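PDB 5U31: CRISPR-associated endonuclease Cas12b from Alicyclobacillus acidoterrestris, which uses a CRISPR guide RNA to recognise DNA beside a protospacer adjacent motif and cleaves it with a metal-dependent RuvC nuclease domain in bacterial antiviral defence. Local coordinates for residues H263-V268 with Y348-E354; V1007-V1012 with E1041-G1045; G1036-E1041 with N1087-R1093. The protein carries 3 engineered substitutions. All coordinates share one frame; numbering follows the deposited sequence.

Contact 1: residues H263-V268 with Y348-E354; sequences HLVHLV and YQALWRE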
loop_
_atom_site.group_PDB
_atom_site.type_symbol
_atom_site.label_atom_id
_atom_site.label_comp_id
_atom_site.label_asym_id
_atom_site.label_seq_id
_atom_site.Cartn_x
_atom_site.Cartn_y
_atom_site.Cartn_z
ATOM N N HIS A 263 -2.637 38.321 -15.347
ATOM C CA HIS A 263 -1.280 38.825 -15.530
ATOM C C HIS A 263 -0.264 38.014 -14.736
ATOM O O HIS A 263 0.900 37.914 -15.143
ATOM C CB HIS A 263 -1.212 40.299 -15.133
ATOM C CG HIS A 263 -1.665 40.560 -13.732
ATOM N ND1 HIS A 263 -2.996 40.578 -13.374
ATOM C CD2 HIS A 263 -0.966 40.801 -12.597
ATOM C CE1 HIS A 263 -3.097 40.822 -12.079
ATOM N NE2 HIS A 263 -1.881 40.963 -11.584
ATOM N N LEU A 264 -0.675 37.434 -13.607
ATOM C CA LEU A 264 0.236 36.589 -12.842
ATOM C C LEU A 264 0.538 35.294 -13.584
ATOM O O LEU A 264 1.667 34.792 -13.533
ATOM C CB LEU A 264 -0.348 36.281 -11.465
ATOM C CG LEU A 264 -0.679 37.447 -10.537
ATOM C CD1 LEU A 264 -2.122 37.847 -10.718
ATOM C CD2 LEU A 264 -0.429 37.051 -9.097
ATOM N N VAL A 265 -0.461 34.737 -14.272
ATOM C CA VAL A 265 -0.249 33.520 -15.048
ATOM C C VAL A 265 0.826 33.742 -16.105
ATOM O O VAL A 265 1.715 32.903 -16.293
ATOM C CB VAL A 265 -1.576 33.054 -15.674
ATOM C CG1 VAL A 265 -1.368 31.787 -16.488
ATOM C CG2 VAL A 265 -2.613 32.828 -14.589
ATOM N N HIS A 266 0.768 34.876 -16.804
ATOM C CA HIS A 266 1.795 35.184 -17.792
ATOM C C HIS A 266 3.162 35.385 -17.151
ATOM O O HIS A 266 4.181 35.169 -17.814
ATOM C CB HIS A 266 1.393 36.428 -18.594
ATOM C CG HIS A 266 2.373 36.809 -19.662
ATOM N ND1 HIS A 266 2.739 35.953 -20.679
ATOM C CD2 HIS A 266 3.058 37.957 -19.873
ATOM C CE1 HIS A 266 3.610 36.557 -21.468
ATOM N NE2 HIS A 266 3.820 37.775 -21.002
ATOM N N LEU A 267 3.204 35.767 -15.874
ATOM C CA LEU A 267 4.478 36.049 -15.220
ATOM C C LEU A 267 5.166 34.771 -14.754
ATOM O O LEU A 267 6.374 34.604 -14.958
ATOM C CB LEU A 267 4.261 37.002 -14.046
ATOM C CG LEU A 267 5.539 37.480 -13.360
ATOM C CD1 LEU A 267 6.513 38.056 -14.380
ATOM C CD2 LEU A 267 5.210 38.491 -12.274
ATOM N N VAL A 268 4.419 33.863 -14.124
ATOM C CA VAL A 268 5.009 32.596 -13.702
ATOM C C VAL A 268 5.446 31.774 -14.913
ATOM O O VAL A 268 6.419 31.013 -14.835
ATOM C CB VAL A 268 4.020 31.833 -12.798
ATOM C CG1 VAL A 268 2.680 31.663 -13.488
ATOM C CG2 VAL A 268 4.593 30.492 -12.380
ATOM N N TYR A 348 9.768 39.370 -10.328
ATOM C CA TYR A 348 8.876 38.257 -10.028
ATOM C C TYR A 348 8.190 38.387 -8.677
ATOM O O TYR A 348 7.454 37.476 -8.285
ATOM C CB TYR A 348 9.643 36.931 -10.072
ATOM C CG TYR A 348 10.236 36.588 -11.419
ATOM C CD1 TYR A 348 9.422 36.316 -12.508
ATOM C CD2 TYR A 348 11.613 36.514 -11.594
ATOM C CE1 TYR A 348 9.960 35.993 -13.738
ATOM C CE2 TYR A 348 12.160 36.191 -12.820
ATOM C CZ TYR A 348 11.329 35.931 -13.888
ATOM O OH TYR A 348 11.866 35.610 -15.112
ATOM N N GLN A 349 8.409 39.487 -7.954
ATOM C CA GLN A 349 7.860 39.608 -6.608
ATOM C C GLN A 349 6.340 39.686 -6.595
ATOM O O GLN A 349 5.730 39.420 -5.554
ATOM C CB GLN A 349 8.439 40.832 -5.907
ATOM C CG GLN A 349 9.849 40.636 -5.408
ATOM C CD GLN A 349 10.361 41.839 -4.657
ATOM O OE1 GLN A 349 9.603 42.756 -4.343
ATOM N NE2 GLN A 349 11.655 41.845 -4.362
ATOM N N ALA A 350 5.719 40.039 -7.721
ATOM C CA ALA A 350 4.271 40.198 -7.762
ATOM C C ALA A 350 3.526 38.875 -7.625
ATOM O O ALA A 350 2.334 38.884 -7.301
ATOM C CB ALA A 350 3.860 40.900 -9.059
ATOM N N LEU A 351 4.194 37.742 -7.863
ATOM C CA LEU A 351 3.520 36.452 -7.747
ATOM C C LEU A 351 3.096 36.175 -6.309
ATOM O O LEU A 351 2.019 35.619 -6.069
ATOM C CB LEU A 351 4.426 35.334 -8.265
ATOM C CG LEU A 351 4.938 35.476 -9.701
ATOM C CD1 LEU A 351 5.943 34.381 -10.031
ATOM C CD2 LEU A 351 3.782 35.459 -10.687
ATOM N N TRP A 352 3.928 36.556 -5.340
ATOM C CA TRP A 352 3.629 36.356 -3.928
ATOM C C TRP A 352 3.182 37.628 -3.220
ATOM O O TRP A 352 2.643 37.542 -2.110
ATOM C CB TRP A 352 4.851 35.779 -3.205
ATOM C CG TRP A 352 6.067 36.645 -3.301
ATOM C CD1 TRP A 352 7.019 36.618 -4.276
ATOM C CD2 TRP A 352 6.461 37.671 -2.384
ATOM N NE1 TRP A 352 7.983 37.564 -4.025
ATOM C CE2 TRP A 352 7.662 38.225 -2.869
ATOM C CE3 TRP A 352 5.913 38.174 -1.201
ATOM C CZ2 TRP A 352 8.328 39.255 -2.209
ATOM C CZ3 TRP A 352 6.573 39.197 -0.548
ATOM C CH2 TRP A 352 7.769 39.727 -1.054
ATOM N N ARG A 353 3.391 38.799 -3.824
ATOM C CA ARG A 353 2.993 40.047 -3.181
ATOM C C ARG A 353 1.487 40.266 -3.277
ATOM O O ARG A 353 0.822 40.501 -2.261
ATOM C CB ARG A 353 3.748 41.221 -3.807
ATOM C CG ARG A 353 3.595 42.532 -3.056
ATOM C CD ARG A 353 4.589 42.642 -1.904
ATOM N NE ARG A 353 5.975 42.661 -2.368
ATOM C CZ ARG A 353 7.021 42.940 -1.594
ATOM N NH1 ARG A 353 6.843 43.231 -0.314
ATOM N NH2 ARG A 353 8.246 42.931 -2.102
ATOM N N GLU A 354 0.933 40.185 -4.490
ATOM C CA GLU A 354 -0.488 40.458 -4.690
ATOM C C GLU A 354 -1.357 39.392 -4.028
ATOM O O GLU A 354 -2.136 39.689 -3.114
ATOM C CB GLU A 354 -0.796 40.556 -6.185
ATOM C CG GLU A 354 -0.052 41.678 -6.891
ATOM C CD GLU A 354 -0.632 41.998 -8.257
ATOM O OE1 GLU A 354 -1.566 41.291 -8.693
ATOM O OE2 GLU A 354 -0.153 42.964 -8.892
#
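A helix-to-helix contact in the REC1 (Helical-1) domain brings Leu-264 and Leu-267, on one side of helix 262-277, against Leu-351 of the short helix 350-353. Leu-351 carries the apolar part through a single branch: its CD2 lies 3.7 Å from Leu-267 CD2 and 3.6 Å from the carbonyl O of Leu-264, between successive turns of the longer helix. In Leu-267, CG anti to the backbone N (chi1 -174°) carries the fork toward helix 350-353, where its two methyls meet different partners. CD2 meets the Leu-351 branch and, at 4.2 Å, Ala-350 CB, while CD1 packs obliquely by the Tyr-348 ring, 3.9 Å from Tyr-348 CD1. The tyrosine hydroxyl is hydrogen-bonded to Asp-274, about two turns beyond Leu-267 on helix 262-277. Leu-264 also touches Phe-358 and Leu-351 touches Leu-359, both of helix 358-374, so the two leucines belong to a three-helix core. At the exposed end the interface turns polar. His-263 and Glu-354 approach from opposite directions, and Leu-264 CD1 lies over one face of the imidazole, toward its rim. Within the ring plane, His-263 NE2 donates to Glu-354 OE1 over 2.9 Å, nearly straight at 168°, on the syn side but somewhat out of the carboxylate plane.

Contact 2: residues V1007-V1012 with E1041-G1045; sequences VDGELV and ERERG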
loop_
_atom_site.group_PDB
_atom_site.type_symbol
_atom_site.label_atom_id
_atom_site.label_comp_id
_atom_site.label_asym_id
_atom_site.label_seq_id
_atom_site.Cartn_x
_atom_site.Cartn_y
_atom_site.Cartn_z
ATOM N N VAL A 1007 -21.964 40.357 8.329
ATOM C CA VAL A 1007 -23.196 39.674 8.707
ATOM C C VAL A 1007 -24.170 40.688 9.291
ATOM O O VAL A 1007 -25.210 40.985 8.691
ATOM C CB VAL A 1007 -22.923 38.525 9.696
ATOM C CG1 VAL A 1007 -24.226 37.985 10.252
ATOM C CG2 VAL A 1007 -22.152 37.411 9.010
ATOM N N ASP A 1008 -23.838 41.229 10.457
ATOM C CA ASP A 1008 -24.667 42.219 11.133
ATOM C C ASP A 1008 -23.944 43.554 11.233
ATOM O O ASP A 1008 -24.002 44.240 12.255
ATOM C CB ASP A 1008 -25.086 41.721 12.513
ATOM C CG ASP A 1008 -26.366 40.906 12.472
ATOM O OD1 ASP A 1008 -27.360 41.323 13.107
ATOM O OD2 ASP A 1008 -26.386 39.866 11.781
ATOM N N GLY A 1009 -23.252 43.936 10.161
ATOM C CA GLY A 1009 -22.545 45.192 10.104
ATOM C C GLY A 1009 -21.095 45.133 10.534
ATOM O O GLY A 1009 -20.339 46.066 10.237
ATOM N N GLU A 1010 -20.682 44.071 11.219
ATOM C CA GLU A 1010 -19.315 43.936 11.695
ATOM C C GLU A 1010 -18.594 42.821 10.948
ATOM O O GLU A 1010 -19.212 41.907 10.388
ATOM C CB GLU A 1010 -19.278 43.666 13.205
ATOM C CG GLU A 1010 -19.892 42.345 13.638
ATOM C CD GLU A 1010 -19.656 42.055 15.111
ATOM O OE1 GLU A 1010 -20.638 41.806 15.842
ATOM O OE2 GLU A 1010 -18.481 42.087 15.538
ATOM N N LEU A 1011 -17.267 42.920 10.935
ATOM C CA LEU A 1011 -16.422 41.897 10.333
ATOM C C LEU A 1011 -16.321 40.713 11.283
ATOM O O LEU A 1011 -15.890 40.862 12.431
ATOM C CB LEU A 1011 -15.038 42.457 10.013
ATOM C CG LEU A 1011 -14.873 43.105 8.638
ATOM C CD1 LEU A 1011 -13.452 43.623 8.448
ATOM C CD2 LEU A 1011 -15.251 42.121 7.533
ATOM N N VAL A 1012 -16.726 39.539 10.806
ATOM C CA VAL A 1012 -16.770 38.330 11.612
ATOM C C VAL A 1012 -16.241 37.173 10.776
ATOM O O VAL A 1012 -16.041 37.288 9.567
ATOM C CB VAL A 1012 -18.194 38.026 12.120
ATOM C CG1 VAL A 1012 -18.591 39.007 13.208
ATOM C CG2 VAL A 1012 -19.176 38.084 10.967
ATOM N N GLU A 1041 -18.650 33.266 19.795
ATOM C CA GLU A 1041 -19.751 32.958 18.890
ATOM C C GLU A 1041 -20.867 33.993 18.987
ATOM O O GLU A 1041 -21.145 34.544 20.055
ATOM C CB GLU A 1041 -20.330 31.573 19.192
ATOM C CG GLU A 1041 -19.317 30.443 19.211
ATOM C CD GLU A 1041 -19.904 29.143 19.735
ATOM O OE1 GLU A 1041 -20.834 29.207 20.569
ATOM O OE2 GLU A 1041 -19.445 28.059 19.309
ATOM N N ARG A 1042 -21.510 34.244 17.850
ATOM C CA ARG A 1042 -22.741 35.022 17.757
ATOM C C ARG A 1042 -23.857 34.119 17.233
ATOM O O ARG A 1042 -23.705 32.897 17.148
ATOM C CB ARG A 1042 -22.548 36.255 16.872
ATOM C CG ARG A 1042 -21.969 37.449 17.600
ATOM C CD ARG A 1042 -22.586 38.763 17.131
ATOM N NE ARG A 1042 -22.049 39.243 15.858
ATOM C CZ ARG A 1042 -22.630 39.054 14.677
ATOM N NH1 ARG A 1042 -22.068 39.535 13.576
ATOM N NH2 ARG A 1042 -23.772 38.385 14.593
ATOM N N GLU A 1043 -24.988 34.727 16.870
ATOM C CA GLU A 1043 -26.182 33.975 16.487
ATOM C C GLU A 1043 -26.915 34.660 15.330
ATOM O O GLU A 1043 -28.089 35.006 15.418
ATOM C CB GLU A 1043 -27.120 33.807 17.681
ATOM C CG GLU A 1043 -26.581 32.918 18.783
ATOM C CD GLU A 1043 -27.411 32.994 20.046
ATOM O OE1 GLU A 1043 -28.377 33.786 20.079
ATOM O OE2 GLU A 1043 -27.097 32.262 21.008
ATOM N N ARG A 1044 -26.222 34.849 14.208
ATOM C CA ARG A 1044 -26.861 35.456 13.042
ATOM C C ARG A 1044 -26.562 34.766 11.717
ATOM O O ARG A 1044 -27.277 35.032 10.744
ATOM C CB ARG A 1044 -26.474 36.936 12.926
ATOM C CG ARG A 1044 -26.959 37.794 14.083
ATOM C CD ARG A 1044 -28.477 37.839 14.153
ATOM N NE ARG A 1044 -28.942 37.889 15.536
ATOM C CZ ARG A 1044 -29.134 39.010 16.222
ATOM N NH1 ARG A 1044 -29.556 38.955 17.479
ATOM N NH2 ARG A 1044 -28.907 40.188 15.652
ATOM N N GLY A 1045 -25.557 33.899 11.627
ATOM C CA GLY A 1045 -25.270 33.189 10.390
ATOM C C GLY A 1045 -24.801 34.070 9.246
ATOM O O GLY A 1045 -24.206 33.590 8.279
#
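Two salt bridges join Glu-1010 to Arg-1042 and Asp-1008 to Arg-1044. In the first, Arg-1042 NE donates to Glu-1010 OE1 across 2.9 Å; the bond is bent (135°) and comes from above the carboxylate plane, although the two flat groups are only 25° apart. In the second, Arg-1044 NH2 lies 3.2 Å from Asp-1008 OD1, which sits near the guanidinium plane and at its edge, while the nitrogen approaches OD1 from above the carboxylate plane. Asp-1008 OD2 is near the other arginine as well, 4.1 Å from Arg-1042 NH2, too far for a salt bridge but probably favourable electrostatically.

Van der Waals contacts accompany the charges. Val-1007 CG1, placed anti to the backbone N (chi1 170°), packs on Arg-1044 CB at 3.6 Å. Val-1012 CG1 is a methyl beside the guanidinium, 3.5 Å from Arg-1042 NH1, the side chains crossing at about a right angle. Tyr-1032 of strand 1031-1032 touches Glu-1010, Val-1012 and Arg-1042.

Backbone hydrogen bonding is left to outside partners: Val-1012 pairs with Gly-1005 and Arg-1042 with Val-1030. The arrangement is that of a surface β-hairpin turn, here linking strands 999-1006 and 1011-1015 of the Nuc-II antiparallel sheet, tied by charged side chains to the loop that leaves strand 1038-1041.

Contact 3: residues G1036-E1041 with N1087-R1093; sequences GVTYYE and NRGNWTR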
loop_
_atom_site.group_PDB
_atom_site.type_symbol
_atom_site.label_atom_id
_atom_site.label_comp_id
_atom_site.label_asym_id
_atom_site.label_seq_id
_atom_site.Cartn_x
_atom_site.Cartn_y
_atom_site.Cartn_z
ATOM N N GLY A 1036 -8.209 39.777 17.597
ATOM C CA GLY A 1036 -7.700 39.012 16.480
ATOM C C GLY A 1036 -7.178 37.637 16.830
ATOM O O GLY A 1036 -6.791 36.892 15.922
ATOM N N VAL A 1037 -7.164 37.272 18.114
ATOM C CA VAL A 1037 -6.635 35.995 18.565
ATOM C C VAL A 1037 -7.717 35.109 19.168
ATOM O O VAL A 1037 -7.760 33.905 18.895
ATOM C CB VAL A 1037 -5.471 36.199 19.565
ATOM C CG1 VAL A 1037 -5.897 37.087 20.719
ATOM C CG2 VAL A 1037 -4.973 34.875 20.093
ATOM N N THR A 1038 -8.622 35.680 19.963
ATOM C CA THR A 1038 -9.615 34.916 20.709
ATOM C C THR A 1038 -11.011 35.261 20.214
ATOM O O THR A 1038 -11.474 36.392 20.387
ATOM C CB THR A 1038 -9.499 35.194 22.205
ATOM O OG1 THR A 1038 -8.200 34.792 22.658
ATOM C CG2 THR A 1038 -10.566 34.434 22.967
ATOM N N TYR A 1039 -11.695 34.273 19.644
ATOM C CA TYR A 1039 -12.976 34.469 18.985
ATOM C C TYR A 1039 -14.121 33.943 19.847
ATOM O O TYR A 1039 -13.946 33.024 20.655
ATOM C CB TYR A 1039 -12.972 33.790 17.608
ATOM C CG TYR A 1039 -12.024 34.462 16.633
ATOM C CD1 TYR A 1039 -12.500 35.259 15.600
ATOM C CD2 TYR A 1039 -10.646 34.331 16.769
ATOM C CE1 TYR A 1039 -11.633 35.884 14.717
ATOM C CE2 TYR A 1039 -9.773 34.959 15.897
ATOM C CZ TYR A 1039 -10.273 35.736 14.874
ATOM O OH TYR A 1039 -9.413 36.363 14.000
ATOM N N TYR A 1040 -15.297 34.557 19.673
ATOM C CA TYR A 1040 -16.507 34.221 20.413
ATOM C C TYR A 1040 -17.683 34.115 19.448
ATOM O O TYR A 1040 -17.725 34.801 18.424
ATOM C CB TYR A 1040 -16.816 35.271 21.489
ATOM C CG TYR A 1040 -15.626 35.647 22.336
ATOM C CD1 TYR A 1040 -15.313 34.930 23.477
ATOM C CD2 TYR A 1040 -14.815 36.718 21.991
ATOM C CE1 TYR A 1040 -14.224 35.266 24.253
ATOM C CE2 TYR A 1040 -13.724 37.062 22.760
ATOM C CZ TYR A 1040 -13.434 36.332 23.892
ATOM O OH TYR A 1040 -12.348 36.667 24.672
ATOM N N GLU A 1041 -18.650 33.266 19.795
ATOM C CA GLU A 1041 -19.751 32.958 18.890
ATOM C C GLU A 1041 -20.867 33.993 18.987
ATOM O O GLU A 1041 -21.145 34.544 20.055
ATOM C CB GLU A 1041 -20.330 31.573 19.192
ATOM C CG GLU A 1041 -19.317 30.443 19.211
ATOM C CD GLU A 1041 -19.904 29.143 19.735
ATOM O OE1 GLU A 1041 -20.834 29.207 20.569
ATOM O OE2 GLU A 1041 -19.445 28.059 19.309
ATOM N N ASN A 1087 -6.357 29.100 27.057
ATOM C CA ASN A 1087 -7.231 30.207 26.677
ATOM C C ASN A 1087 -8.674 29.951 27.101
ATOM O O ASN A 1087 -9.620 30.308 26.397
ATOM C CB ASN A 1087 -7.147 30.494 25.180
ATOM C CG ASN A 1087 -7.496 31.921 24.855
ATOM O OD1 ASN A 1087 -7.481 32.782 25.732
ATOM N ND2 ASN A 1087 -7.819 32.184 23.598
ATOM N N ARG A 1088 -8.838 29.335 28.276
ATOM C CA ARG A 1088 -10.152 29.004 28.842
ATOM C C ARG A 1088 -11.043 28.280 27.839
ATOM O O ARG A 1088 -12.271 28.384 27.892
ATOM C CB ARG A 1088 -10.858 30.248 29.379
ATOM C CG ARG A 1088 -10.547 30.541 30.833
ATOM C CD ARG A 1088 -11.538 31.537 31.403
ATOM N NE ARG A 1088 -12.910 31.053 31.290
ATOM C CZ ARG A 1088 -13.634 30.607 32.312
ATOM N NH1 ARG A 1088 -14.875 30.184 32.116
ATOM N NH2 ARG A 1088 -13.120 30.594 33.534
ATOM N N GLY A 1089 -10.431 27.539 26.919
ATOM C CA GLY A 1089 -11.188 26.818 25.921
ATOM C C GLY A 1089 -11.942 27.682 24.941
ATOM O O GLY A 1089 -12.861 27.190 24.288
ATOM N N ASN A 1090 -11.594 28.962 24.828
ATOM C CA ASN A 1090 -12.191 29.820 23.818
ATOM C C ASN A 1090 -11.598 29.513 22.445
ATOM O O ASN A 1090 -10.494 28.976 22.323
ATOM C CB ASN A 1090 -11.975 31.296 24.156
ATOM C CG ASN A 1090 -12.833 31.770 25.312
ATOM O OD1 ASN A 1090 -14.060 31.809 25.214
ATOM N ND2 ASN A 1090 -12.188 32.158 26.409
ATOM N N TRP A 1091 -12.351 29.863 21.403
ATOM C CA TRP A 1091 -11.867 29.699 20.038
ATOM C C TRP A 1091 -10.678 30.619 19.800
ATOM O O TRP A 1091 -10.785 31.838 19.968
ATOM C CB TRP A 1091 -12.977 29.993 19.036
ATOM C CG TRP A 1091 -13.998 28.925 18.966
ATOM C CD1 TRP A 1091 -15.231 28.933 19.540
ATOM C CD2 TRP A 1091 -13.876 27.672 18.287
ATOM N NE1 TRP A 1091 -15.890 27.763 19.256
ATOM C CE2 TRP A 1091 -15.078 26.973 18.487
ATOM C CE3 TRP A 1091 -12.866 27.075 17.527
ATOM C CZ2 TRP A 1091 -15.299 25.708 17.954
ATOM C CZ3 TRP A 1091 -13.085 25.823 16.999
ATOM C CH2 TRP A 1091 -14.291 25.150 17.216
ATOM N N THR A 1092 -9.550 30.036 19.408
ATOM C CA THR A 1092 -8.306 30.766 19.237
ATOM C C THR A 1092 -7.765 30.498 17.841
ATOM O O THR A 1092 -7.947 29.410 17.289
ATOM C CB THR A 1092 -7.265 30.356 20.306
ATOM O OG1 THR A 1092 -7.844 30.471 21.611
ATOM C CG2 THR A 1092 -6.031 31.238 20.240
ATOM N N ARG A 1093 -7.121 31.508 17.263
ATOM C CA ARG A 1093 -6.450 31.321 15.986
ATOM C C ARG A 1093 -5.392 30.238 16.112
ATOM O O ARG A 1093 -4.712 30.134 17.135
ATOM C CB ARG A 1093 -5.811 32.624 15.520
ATOM C CG ARG A 1093 -6.239 33.065 14.136
ATOM C CD ARG A 1093 -5.046 33.495 13.308
ATOM N NE ARG A 1093 -4.133 34.345 14.064
ATOM C CZ ARG A 1093 -4.260 35.663 14.177
ATOM N NH1 ARG A 1093 -3.380 36.360 14.885
ATOM N NH2 ARG A 1093 -5.273 36.283 13.584
#
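Thr-1038 holds OG1 anti to its carbonyl carbon (chi1 -61°), and Asn-1087 extends CG anti to its backbone N (chi1 -154°); together these torsions bring the hydroxyl into the plane of the amide, the two side chains coming from opposite directions. Asn-1087 ND2 donates to Thr-1038 OG1 over 2.8 Å, the N-H nearly straight at 169°. The same nitrogen donates to Thr-1092 OG1, also in plane, so both acceptors fix the rotation of the amide. Thr-1092 OG1 in turn donates to the carbonyl O of Asn-1090, from above the carbonyl plane, which completes a short polar chain from the turn before strand 1091-1093 to the two threonines. Beside it, Thr-1038 CG2 rests on Asn-1090 CB at 3.6 Å.

Strands 1038-1041 and 1091-1093 are antiparallel neighbours in the six-stranded Nuc-II sheet. Thr-1038 and Thr-1092 form a non-hydrogen-bonded pair, their side chains on one face, where Phe-1097 of helix 1094-1113 touches Thr-1092. Backbone bonds flank the pair: Arg-1093 N to Val-1037 O at 3.0 Å, and Tyr-1039 N to Trp-1091 O. On the other face Tyr-1039 CB packs 4.1 Å from Trp-1091 CB, with Leu-1078 and Phe-1031 against both aromatic side chains; Phe-1031 meets the indole edge-to-face.

Arg-1093 occupies the N-cap position of helix 1094-1113. Its guanidinium lies with one face over the carbonyl O of Gly-1036, a close approach whose angle is too poor for a hydrogen bond, while Arg-1093 NH1 makes a salt bridge to Glu-1096. Glu-1041 OE2 comes only to 3.6 Å from Trp-1091 NE1, a proximity and not a hydrogen bond; Glu-1041 OE1 forms a salt bridge with Lys-1029.

In the fold
Contacts 2 and 3 both reach one antiparallel sheet of Nuc-II. They share Glu-1041, where strand 1038-1041 passes into its following loop; their centres lie about 15 Å apart, and their segments alternate along the chain. Contact 1 belongs to the REC1 domain of the other lobe: its centre is about 34 Å from that of contact 2 and 35 Å from that of contact 3, with nearest atoms about 17 Å away in both cases. None of the three lies at an annotated site, including the RuvC catalytic positions, replaced by engineered alanines in this protein. Contact 3 comes nearest the bound nucleic acid, about 7 Å between closest atoms, against 12 Å for contact 1 and 19 Å for contact 2.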